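Local coordinates for thrombospondin related anonymous protein (Plasmodium falciparum, PDB 4F1J) that binds magnesium through its von Willebrand factor A domain, the part described here, and probably acts as a membrane-bound adhesion protein of the malaria parasite, at residues His23-Val26 with Lys27-Pro31. Numbering follows the deposited sequence.
Sequences HNWV and KHAVP
Trp-25 sets its indole across Val-30 and close to Ala-29 within helix 22-38. Its chain leaves CB with CG anti to the backbone N (chi1 -179°), which sets the indole beside the following turn. From there CD1, NE1, CE2 and CZ2 all meet one methyl, Trp-25 NE1 nearest at 3.6 Å from Val-30 CG2. That methyl lies over one face, Val-30 CG2 3.9 Å from the centroid of the Trp-25 five-membered ring and 23° off the normal, a CH-pi contact. NE1 gives its hydrogen to Leu-82 O, a bond that helps hold the indole in this rotation. On the six-membered ring, CE3 and CZ3 meet Ala-29 CB, which approaches obliquely, 3.6 Å from Trp-25 CE3. The helix is the crossover of the beta-alpha-beta unit between strands 8-15 and 47-54 of the Rossmann-like von Willebrand factor A fold, and Trp-25 and Ala-29 also touch Met-14 of strand 8-15. Here it widens into a pi-type turn: Asn-24 O accepts a bent bond from His-28 N and a nearly straight one from Ala-29 N. Pro-31, lacking an N-H, puts CD 3.2 Å from Val-26 O, where the helix kinks. One turn apart, the side chains of Asn-24 and His-28 cross, Asn-24 OD1 coming in plane to the imidazole edge, 3.3 Å from His-28 CD2, its amide turned 45° from the ring and ND2 bonded to Ile-20 O.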
# COMPACT_ATOMS: atom_id res chain seq x y z
N HIS A 23 -8.24 -9.59 16.01
CA HIS A 23 -7.31 -9.06 17.03
C HIS A 23 -6.06 -8.46 16.37
O HIS A 23 -5.55 -7.44 16.81
CB HIS A 23 -6.96 -10.11 18.09
CG HIS A 23 -6.22 -11.28 17.55
ND1 HIS A 23 -4.86 -11.31 17.46
CD2 HIS A 23 -6.65 -12.50 17.14
CE1 HIS A 23 -4.47 -12.47 16.97
NE2 HIS A 23 -5.54 -13.23 16.78
N ASN A 24 -5.61 -9.06 15.28
CA ASN A 24 -4.49 -8.53 14.50
C ASN A 24 -4.85 -7.27 13.75
O ASN A 24 -4.03 -6.35 13.66
CB ASN A 24 -3.95 -9.56 13.51
CG ASN A 24 -3.10 -10.61 14.16
OD1 ASN A 24 -2.39 -10.35 15.13
ND2 ASN A 24 -3.11 -11.81 13.58
N TRP A 25 -6.07 -7.21 13.23
CA TRP A 25 -6.55 -5.99 12.57
C TRP A 25 -6.50 -4.80 13.52
O TRP A 25 -6.02 -3.71 13.19
CB TRP A 25 -7.98 -6.18 12.09
CG TRP A 25 -8.54 -5.01 11.38
CD1 TRP A 25 -9.46 -4.14 11.84
CD2 TRP A 25 -8.24 -4.60 10.03
NE1 TRP A 25 -9.75 -3.21 10.89
CE2 TRP A 25 -9.01 -3.46 9.77
CE3 TRP A 25 -7.37 -5.08 9.04
CZ2 TRP A 25 -8.96 -2.79 8.55
CZ3 TRP A 25 -7.33 -4.42 7.83
CH2 TRP A 25 -8.11 -3.28 7.60
N VAL A 26 -7.00 -5.02 14.73
CA VAL A 26 -7.10 -3.96 15.73
C VAL A 26 -5.74 -3.63 16.34
O VAL A 26 -5.37 -2.43 16.46
CB VAL A 26 -8.10 -4.40 16.84
CG1 VAL A 26 -8.01 -3.45 18.08
CG2 VAL A 26 -9.51 -4.43 16.27
N LYS A 27 -4.98 -4.66 16.74
CA LYS A 27 -3.72 -4.43 17.45
C LYS A 27 -2.52 -4.16 16.56
O LYS A 27 -1.55 -3.54 17.02
CB LYS A 27 -3.39 -5.57 18.44
CG LYS A 27 -4.40 -5.70 19.58
CD LYS A 27 -4.67 -4.40 20.35
CE LYS A 27 -3.71 -4.17 21.51
NZ LYS A 27 -4.06 -2.91 22.28
N HIS A 28 -2.58 -4.56 15.29
CA HIS A 28 -1.42 -4.45 14.41
C HIS A 28 -1.66 -3.79 13.05
O HIS A 28 -0.90 -2.86 12.69
CB HIS A 28 -0.76 -5.79 14.20
CG HIS A 28 -0.35 -6.47 15.48
ND1 HIS A 28 0.59 -5.93 16.33
CD2 HIS A 28 -0.75 -7.63 16.04
CE1 HIS A 28 0.74 -6.74 17.37
NE2 HIS A 28 -0.07 -7.78 17.22
N ALA A 29 -2.66 -4.27 12.30
CA ALA A 29 -2.91 -3.75 10.92
C ALA A 29 -3.24 -2.26 10.91
O ALA A 29 -2.62 -1.48 10.18
CB ALA A 29 -4.02 -4.54 10.17
N VAL A 30 -4.21 -1.87 11.72
CA VAL A 30 -4.61 -0.46 11.79
C VAL A 30 -3.45 0.42 12.31
O VAL A 30 -3.11 1.42 11.69
CB VAL A 30 -5.98 -0.25 12.51
CG1 VAL A 30 -6.21 1.21 12.86
CG2 VAL A 30 -7.13 -0.77 11.60
N PRO A 31 -2.85 0.06 13.46
CA PRO A 31 -1.64 0.78 13.90
C PRO A 31 -0.49 0.82 12.90
O PRO A 31 0.26 1.80 12.88
CB PRO A 31 -1.24 0.05 15.18
CG PRO A 31 -2.53 -0.51 15.70
CD PRO A 31 -3.31 -0.92 14.47